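Long-range contact in uncharacterized protein (Bacteroides ovatus, PDB 4FS7), which is of unknown function but, as an extracellular leucine-rich repeat protein of the BspA type, probably binds other proteins: residues 311-325 / 335-349. Residues are numbered along the deposited sequence; the frame is centred on the assembly and turned at random.
Sequences IGEEAFESCTSLVSI and GKRSFRGCTSLSNIN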
ATOM      1  N   ILE A 311      16.936  12.126  18.598  1.00  9.84           N
ATOM      2  CA  ILE A 311      15.498  12.343  18.469  1.00  9.32           C
ATOM      3  C   ILE A 311      15.291  13.399  17.375  1.00  9.49           C
ATOM      4  O   ILE A 311      15.691  14.550  17.524  1.00 10.12           O
ATOM      5  CB  ILE A 311      14.824  12.861  19.772  0.60 10.88           C
ATOM      6  CG1 ILE A 311      15.261  12.053  21.012  0.60 14.26           C
ATOM      7  CG2 ILE A 311      13.282  12.892  19.572  0.60 10.48           C
ATOM      8  CD1 ILE A 311      14.842  10.585  20.941  0.60 16.25           C
ATOM      9  N   GLY A 312      14.727  12.984  16.239  1.00  9.36           N
ATOM     10  CA  GLY A 312      14.604  13.811  15.107  1.00  9.90           C
ATOM     11  C   GLY A 312      13.665  14.974  15.229  1.00  8.78           C
ATOM     12  O   GLY A 312      12.795  15.009  16.086  1.00  9.26           O
ATOM     13  N   GLU A 313      13.795  15.888  14.283  1.00  9.48           N
ATOM     14  CA  GLU A 313      12.925  17.031  14.154  1.00  8.31           C
ATOM     15  C   GLU A 313      11.458  16.636  14.188  1.00  7.88           C
ATOM     16  O   GLU A 313      11.013  15.732  13.471  1.00  9.04           O
ATOM     17  CB  GLU A 313      13.260  17.746  12.845  0.50 10.34           C
ATOM     18  CG  GLU A 313      12.652  19.096  12.683  0.50 11.31           C
ATOM     19  CD  GLU A 313      13.420  20.049  11.740  0.50 13.26           C
ATOM     20  OE1 GLU A 313      14.693  20.158  11.748  0.50 11.90           O
ATOM     21  OE2 GLU A 313      12.701  20.783  11.038  0.50 14.17           O
ATOM     22  N   GLU A 314      10.646  17.302  15.025  1.00  7.89           N
ATOM     23  CA  GLU A 314       9.208  17.101  15.121  1.00  7.36           C
ATOM     24  C   GLU A 314       8.827  15.650  15.452  1.00  7.93           C
ATOM     25  O   GLU A 314       7.668  15.260  15.254  1.00  8.74           O
ATOM     26  CB  GLU A 314       8.484  17.529  13.827  1.00  8.59           C
ATOM     27  CG  GLU A 314       8.558  19.011  13.525  1.00  9.62           C
ATOM     28  CD  GLU A 314       7.883  19.380  12.219  1.00 13.13           C
ATOM     29  OE1 GLU A 314       7.057  18.592  11.706  1.00 14.07           O
ATOM     30  OE2 GLU A 314       8.179  20.488  11.723  1.00 16.69           O
ATOM     31  N   ALA A 315       9.735  14.871  16.058  1.00  7.93           N
ATOM     32  CA  ALA A 315       9.429  13.442  16.257  1.00  8.10           C
ATOM     33  C   ALA A 315       8.219  13.149  17.116  1.00  7.69           C
ATOM     34  O   ALA A 315       7.515  12.177  16.880  1.00  8.42           O
ATOM     35  CB  ALA A 315      10.639  12.687  16.742  1.00 10.05           C
ATOM     36  N   PHE A 316       8.031  13.964  18.146  1.00  7.29           N
ATOM     37  CA  PHE A 316       6.938  13.824  19.065  1.00  7.98           C
ATOM     38  C   PHE A 316       6.026  15.060  19.080  1.00  8.73           C
ATOM     39  O   PHE A 316       5.215  15.278  20.006  1.00  9.22           O
ATOM     40  CB  PHE A 316       7.382  13.487  20.498  1.00  8.00           C
ATOM     41  CG  PHE A 316       8.119  12.177  20.618  1.00  7.88           C
ATOM     42  CD1 PHE A 316       7.412  11.009  20.828  1.00  9.44           C
ATOM     43  CD2 PHE A 316       9.484  12.109  20.527  1.00  8.73           C
ATOM     44  CE1 PHE A 316       8.065   9.801  20.951  1.00  9.66           C
ATOM     45  CE2 PHE A 316      10.143  10.911  20.649  1.00  9.90           C
ATOM     46  CZ  PHE A 316       9.416   9.749  20.871  1.00 10.29           C
ATOM     47  N   GLU A 317       6.101  15.865  18.016  1.00  7.50           N
ATOM     48  CA  GLU A 317       5.264  17.070  17.991  1.00  7.79           C
ATOM     49  C   GLU A 317       3.779  16.667  18.042  1.00  8.51           C
ATOM     50  O   GLU A 317       3.357  15.716  17.358  1.00  8.55           O
ATOM     51  CB  GLU A 317       5.587  17.925  16.773  1.00  8.69           C
ATOM     52  CG  GLU A 317       4.650  19.120  16.621  1.00  8.63           C
ATOM     53  CD  GLU A 317       5.127  20.256  15.738  1.00  8.20           C
ATOM     54  OE1 GLU A 317       6.319  20.428  15.580  1.00  9.44           O
ATOM     55  OE2 GLU A 317       4.211  20.945  15.289  1.00 16.74           O
ATOM     56  N   SER A 318       2.990  17.392  18.833  1.00  8.62           N
ATOM     57  CA  SER A 318       1.565  17.198  18.916  1.00  8.99           C
ATOM     58  C   SER A 318       1.167  15.869  19.570  1.00  9.06           C
ATOM     59  O   SER A 318       0.004  15.436  19.480  1.00  9.54           O
ATOM     60  CB  SER A 318       0.856  17.434  17.567  1.00 10.39           C
ATOM     61  OG  SER A 318       0.685  18.822  17.319  1.00 13.90           O
ATOM     62  N   CYS A 319       2.073  15.296  20.368  1.00  8.49           N
ATOM     63  CA  CYS A 319       1.739  14.123  21.212  1.00  8.47           C
ATOM     64  C   CYS A 319       1.200  14.651  22.528  1.00  8.08           C
ATOM     65  O   CYS A 319       1.886  14.729  23.543  1.00  9.97           O
ATOM     66  CB  CYS A 319       2.958  13.238  21.383  1.00  8.29           C
ATOM     67  SG  CYS A 319       3.424  12.343  19.884  1.00  9.23           S
ATOM     68  N   THR A 320      -0.059  15.038  22.501  1.00  8.60           N
ATOM     69  CA  THR A 320      -0.708  15.833  23.535  1.00  9.46           C
ATOM     70  C   THR A 320      -1.109  15.078  24.795  1.00 10.85           C
ATOM     71  O   THR A 320      -1.486  15.734  25.774  1.00 12.92           O
ATOM     72  CB  THR A 320      -1.933  16.559  22.966  1.00 11.26           C
ATOM     73  OG1 THR A 320      -2.754  15.613  22.281  1.00 13.23           O
ATOM     74  CG2 THR A 320      -1.515  17.719  22.028  1.00 11.91           C
ATOM     75  N   SER A 321      -0.977  13.760  24.806  1.00  9.35           N
ATOM     76  CA  SER A 321      -1.276  12.943  25.989  1.00 10.13           C
ATOM     77  C   SER A 321      -0.025  12.432  26.709  1.00  9.25           C
ATOM     78  O   SER A 321      -0.143  11.821  27.773  1.00 10.88           O
ATOM     79  CB  SER A 321      -2.131  11.727  25.579  1.00 12.15           C
ATOM     80  OG  SER A 321      -3.433  12.115  25.209  1.00 15.44           O
ATOM     81  N   LEU A 322       1.160  12.673  26.162  1.00  8.82           N
ATOM     82  CA  LEU A 322       2.380  12.120  26.715  1.00  9.11           C
ATOM     83  C   LEU A 322       2.811  12.940  27.940  1.00  9.81           C
ATOM     84  O   LEU A 322       3.035  14.125  27.827  1.00 11.64           O
ATOM     85  CB  LEU A 322       3.481  12.199  25.655  1.00 11.27           C
ATOM     86  CG  LEU A 322       4.849  11.588  26.014  1.00 12.69           C
ATOM     87  CD1 LEU A 322       4.687  10.047  26.323  1.00 14.97           C
ATOM     88  CD2 LEU A 322       5.862  11.898  24.905  1.00 16.79           C
ATOM     89  N   VAL A 323       2.923  12.282  29.089  1.00 10.44           N
ATOM     90  CA  VAL A 323       3.208  12.946  30.365  1.00 11.18           C
ATOM     91  C   VAL A 323       4.660  12.783  30.749  1.00 10.00           C
ATOM     92  O   VAL A 323       5.294  13.707  31.306  1.00 10.57           O
ATOM     93  CB  VAL A 323       2.289  12.353  31.468  1.00 11.54           C
ATOM     94  CG1 VAL A 323       2.805  12.801  32.870  1.00 13.62           C
ATOM     95  CG2 VAL A 323       0.907  12.830  31.247  1.00 13.30           C
ATOM     96  N   SER A 324       5.216  11.609  30.503  1.00 11.45           N
ATOM     97  CA  SER A 324       6.599  11.260  30.897  1.00 13.93           C
ATOM     98  C   SER A 324       7.338  10.640  29.737  1.00 13.71           C
ATOM     99  O   SER A 324       6.767   9.807  29.006  1.00 16.00           O
ATOM    100  CB  SER A 324       6.605  10.245  32.049  1.00 17.75           C
ATOM    101  OG  SER A 324       5.813  10.708  33.134  1.00 17.84           O
ATOM    102  N   ILE A 325       8.617  10.952  29.631  1.00 12.88           N
ATOM    103  CA  ILE A 325       9.505  10.201  28.777  1.00 13.31           C
ATOM    104  C   ILE A 325      10.916  10.178  29.379  1.00 14.52           C
ATOM    105  O   ILE A 325      11.441  11.206  29.854  1.00 14.17           O
ATOM    106  CB  ILE A 325       9.478  10.675  27.327  1.00 13.63           C
ATOM    107  CG1 ILE A 325      10.177   9.679  26.377  1.00 14.25           C
ATOM    108  CG2 ILE A 325      10.090  12.110  27.235  1.00 14.99           C
ATOM    109  CD1 ILE A 325      10.050  10.050  24.883  1.00 15.35           C
ATOM    110  N   GLY A 335      15.914  17.213  18.349  1.00  8.82           N
ATOM    111  CA  GLY A 335      15.714  18.073  17.210  1.00  8.86           C
ATOM    112  C   GLY A 335      14.789  19.244  17.375  1.00  8.93           C
ATOM    113  O   GLY A 335      14.166  19.476  18.408  1.00  8.94           O
ATOM    114  N   LYS A 336      14.776  20.077  16.336  1.00  8.43           N
ATOM    115  CA  LYS A 336      13.862  21.215  16.263  1.00  7.67           C
ATOM    116  C   LYS A 336      12.428  20.741  16.467  1.00  7.32           C
ATOM    117  O   LYS A 336      12.008  19.756  15.841  1.00  7.38           O
ATOM    118  CB  LYS A 336      14.025  21.880  14.885  1.00  9.57           C
ATOM    119  CG  LYS A 336      13.039  22.985  14.600  1.00 10.00           C
ATOM    120  CD  LYS A 336      13.328  23.722  13.287  1.00 13.61           C
ATOM    121  CE  LYS A 336      12.386  24.877  13.071  1.00 16.28           C
ATOM    122  NZ  LYS A 336      12.732  25.631  11.840  1.00 20.92           N
ATOM    123  N   ARG A 337      11.676  21.394  17.342  1.00  7.23           N
ATOM    124  CA  ARG A 337      10.251  21.109  17.558  1.00  7.79           C
ATOM    125  C   ARG A 337      10.018  19.650  17.934  1.00  7.57           C
ATOM    126  O   ARG A 337       8.904  19.166  17.816  1.00  7.95           O
ATOM    127  CB  ARG A 337       9.445  21.495  16.330  1.00  8.35           C
ATOM    128  CG  ARG A 337       9.318  23.003  16.158  1.00  9.15           C
ATOM    129  CD  ARG A 337       8.768  23.445  14.785  1.00 10.85           C
ATOM    130  NE  ARG A 337       7.456  22.868  14.506  1.00 10.00           N
ATOM    131  CZ  ARG A 337       6.703  23.272  13.489  1.00 12.43           C
ATOM    132  NH1 ARG A 337       7.128  24.222  12.666  1.00 14.43           N
ATOM    133  NH2 ARG A 337       5.545  22.687  13.245  1.00 12.81           N
ATOM    134  N   SER A 338      11.007  18.953  18.510  1.00  7.69           N
ATOM    135  CA  SER A 338      10.789  17.524  18.757  0.75  7.85           C
ATOM    136  C   SER A 338       9.681  17.181  19.714  1.00  7.57           C
ATOM    137  O   SER A 338       9.080  16.119  19.574  1.00  8.40           O
ATOM    138  CB  SER A 338      12.096  16.842  19.200  0.75  9.24           C
ATOM    139  OG  SER A 338      13.058  16.730  18.158  0.75  9.66           O
ATOM    140  N   PHE A 339       9.414  18.063  20.698  1.00  7.98           N
ATOM    141  CA  PHE A 339       8.306  17.885  21.634  1.00  7.98           C
ATOM    142  C   PHE A 339       7.371  19.092  21.589  1.00  8.10           C
ATOM    143  O   PHE A 339       6.642  19.337  22.532  1.00  8.97           O
ATOM    144  CB  PHE A 339       8.836  17.629  23.067  1.00  8.40           C
ATOM    145  CG  PHE A 339       9.627  16.351  23.178  1.00  8.23           C
ATOM    146  CD1 PHE A 339       8.966  15.153  23.438  1.00  9.82           C
ATOM    147  CD2 PHE A 339      10.978  16.312  22.983  1.00  8.62           C
ATOM    148  CE1 PHE A 339       9.684  13.979  23.520  1.00 10.84           C
ATOM    149  CE2 PHE A 339      11.714  15.114  23.058  1.00 10.71           C
ATOM    150  CZ  PHE A 339      11.048  13.956  23.345  1.00 10.89           C
ATOM    151  N   ARG A 340       7.311  19.787  20.461  1.00  7.98           N
ATOM    152  CA  ARG A 340       6.461  20.939  20.369  1.00  7.40           C
ATOM    153  C   ARG A 340       5.020  20.508  20.575  1.00  8.82           C
ATOM    154  O   ARG A 340       4.529  19.527  19.999  1.00  8.93           O
ATOM    155  CB  ARG A 340       6.601  21.646  19.019  1.00  8.95           C
ATOM    156  CG  ARG A 340       5.567  22.782  18.833  1.00 11.52           C
ATOM    157  CD  ARG A 340       5.812  23.627  17.617  1.00 13.94           C
ATOM    158  NE  ARG A 340       4.843  24.722  17.558  1.00 17.52           N
ATOM    159  CZ  ARG A 340       3.766  24.773  16.804  1.00 18.83           C
ATOM    160  NH1 ARG A 340       3.418  23.768  16.008  1.00 21.06           N
ATOM    161  NH2 ARG A 340       2.990  25.834  16.886  1.00 19.97           N
ATOM    162  N   GLY A 341       4.281  21.286  21.360  1.00  8.81           N
ATOM    163  CA  GLY A 341       2.879  21.036  21.540  1.00  8.60           C
ATOM    164  C   GLY A 341       2.551  19.800  22.352  1.00  9.42           C
ATOM    165  O   GLY A 341       1.404  19.340  22.348  1.00 10.28           O
ATOM    166  N   CYS A 342       3.510  19.281  23.114  1.00  9.27           N
ATOM    167  CA  CYS A 342       3.231  18.165  24.027  1.00  8.82           C
ATOM    168  C   CYS A 342       2.681  18.762  25.318  1.00  9.51           C
ATOM    169  O   CYS A 342       3.406  18.943  26.326  1.00  9.74           O
ATOM    170  CB  CYS A 342       4.485  17.345  24.291  1.00  9.19           C
ATOM    171  SG  CYS A 342       4.940  16.342  22.792  1.00  9.67           S
ATOM    172  N   THR A 343       1.396  19.092  25.270  1.00 10.17           N
ATOM    173  CA  THR A 343       0.691  19.839  26.312  0.50 12.22           C
ATOM    174  C   THR A 343       0.694  19.193  27.680  1.00 11.54           C
ATOM    175  O   THR A 343       0.581  19.886  28.695  1.00 14.29           O
ATOM    176  CB  THR A 343      -0.773  19.976  25.922  0.50 13.83           C
ATOM    177  OG1 THR A 343      -0.853  20.368  24.547  0.50 14.80           O
ATOM    178  CG2 THR A 343      -1.504  20.975  26.824  0.50 17.08           C
ATOM    179  N   SER A 344       0.784  17.874  27.711  1.00 10.37           N
ATOM    180  CA  SER A 344       0.764  17.127  28.968  1.00 11.28           C
ATOM    181  C   SER A 344       2.136  16.791  29.523  1.00  9.88           C
ATOM    182  O   SER A 344       2.234  16.261  30.620  1.00 11.43           O
ATOM    183  CB  SER A 344      -0.051  15.806  28.807  1.00 12.28           C
ATOM    184  OG  SER A 344      -1.394  16.040  28.423  1.00 14.43           O
ATOM    185  N   LEU A 345       3.211  17.090  28.805  1.00  9.55           N
ATOM    186  CA  LEU A 345       4.543  16.617  29.151  1.00  9.51           C
ATOM    187  C   LEU A 345       4.984  17.313  30.439  1.00 10.27           C
ATOM    188  O   LEU A 345       5.083  18.528  30.484  1.00 11.71           O
ATOM    189  CB  LEU A 345       5.536  16.884  28.024  1.00 10.27           C
ATOM    190  CG  LEU A 345       6.944  16.381  28.227  1.00 10.60           C
ATOM    191  CD1 LEU A 345       6.968  14.863  28.388  1.00 12.36           C
ATOM    192  CD2 LEU A 345       7.822  16.870  27.110  1.00 12.30           C
ATOM    193  N   SER A 346       5.326  16.513  31.448  1.00 11.12           N
ATOM    194  CA  SER A 346       5.703  17.008  32.770  0.50 11.72           C
ATOM    195  C   SER A 346       7.050  16.484  33.224  1.00 12.10           C
ATOM    196  O   SER A 346       7.753  17.167  33.955  1.00 13.95           O
ATOM    197  CB  SER A 346       4.643  16.590  33.793  0.50 12.89           C
ATOM    198  OG  SER A 346       5.027  16.979  35.102  0.50 17.63           O
ATOM    199  N   ASN A 347       7.388  15.271  32.851  1.00 12.00           N
ATOM    200  CA  ASN A 347       8.569  14.560  33.329  1.00 13.43           C
ATOM    201  C   ASN A 347       9.461  14.159  32.184  1.00 13.40           C
ATOM    202  O   ASN A 347       9.104  13.262  31.428  1.00 15.10           O
ATOM    203  CB  ASN A 347       8.163  13.309  34.105  1.00 16.02           C
ATOM    204  CG  ASN A 347       7.116  13.597  35.111  1.00 18.66           C
ATOM    205  OD1 ASN A 347       7.349  14.408  36.019  1.00 22.54           O
ATOM    206  ND2 ASN A 347       5.952  12.947  34.992  1.00 18.14           N
ATOM    207  N   ILE A 348      10.607  14.808  32.064  1.00 13.50           N
ATOM    208  CA  ILE A 348      11.608  14.483  31.072  1.00 13.18           C
ATOM    209  C   ILE A 348      12.960  14.796  31.671  1.00 13.32           C
ATOM    210  O   ILE A 348      13.143  15.841  32.292  1.00 14.62           O
ATOM    211  CB  ILE A 348      11.341  15.181  29.717  1.00 13.59           C
ATOM    212  CG1 ILE A 348      12.364  14.700  28.683  1.00 12.49           C
ATOM    213  CG2 ILE A 348      11.319  16.724  29.875  1.00 16.13           C
ATOM    214  CD1 ILE A 348      12.008  15.143  27.239  1.00 13.54           C
ATOM    215  N   ASN A 349      13.885  13.875  31.471  1.00 13.47           N
ATOM    216  CA  ASN A 349      15.266  14.037  31.872  1.00 13.25           C
ATOM    217  C   ASN A 349      16.172  14.407  30.718  1.00 14.29           C
ATOM    218  O   ASN A 349      15.864  14.095  29.556  1.00 15.65           O
ATOM    219  CB  ASN A 349      15.796  12.735  32.482  1.00 14.06           C
ATOM    220  CG  ASN A 349      15.761  11.591  31.497  1.00 13.92           C
ATOM    221  OD1 ASN A 349      14.725  11.285  30.915  1.00 16.59           O
ATOM    222  ND2 ASN A 349      16.896  10.980  31.270  1.00 16.15           N
TER
HETATM  223  O   HOH W   1      16.474  19.542  13.971  1.00 12.12           O
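Glu317 OE2 is gripped from two sides by arginines of the following coil: Arg337 NH2 reaches its syn lone pair at 3.0 Å, while Arg340 NH1 comes from above the carboxylate plane. Tyr294 OH from the preceding coil adds a third bond to this oxygen. Arg337 meets the carboxylate side-on, its NE donating to Glu317 OE1 at 2.9 Å, and the bend of its chain at chi3 (58°) turns that edge of the guanidinium toward Glu317. Glu314 OE2 lies over one face of the same guanidinium, 3.7 Å from Arg337 NE, a long salt bridge of charge alone, with no N-H aimed at it. The two arginines would probably keep the buried Glu317 carboxylate ionised.

Ser338 OG, set beside its own backbone N (chi1 -70°), donates to Gly312 O at 2.7 Å from above the carbonyl plane; Ala315 N bonds this oxygen from the opposite face. Ser344 OG donates to Thr320 O, also at 2.7 Å but much closer to the carbonyl plane. Between these polar ends the coils stack in register: Phe316 and Phe339 point the same way with planes 4° apart, but slid so far that the rings barely overlap. Beside them Ile325 CG2 packs on Ile348 CD1 at 3.6 Å. Farther along, Val323 O accepts from both Ser346 N and Asn347 N, and Asn347 ND2 donates to Ser324 OG at 2.9 Å.

Such like-on-like layering is characteristic of a leucine-rich repeat solenoid. Phe293 and Phe362 carry the phenylalanine row onward in either direction, Ile325 and Leu322 rest on strand 301-304, and the short, weakly bonded parallel strands 324-325 and 347-348 pair through Ser324 and Asn347, with Ile325 N donating to Asn347 O.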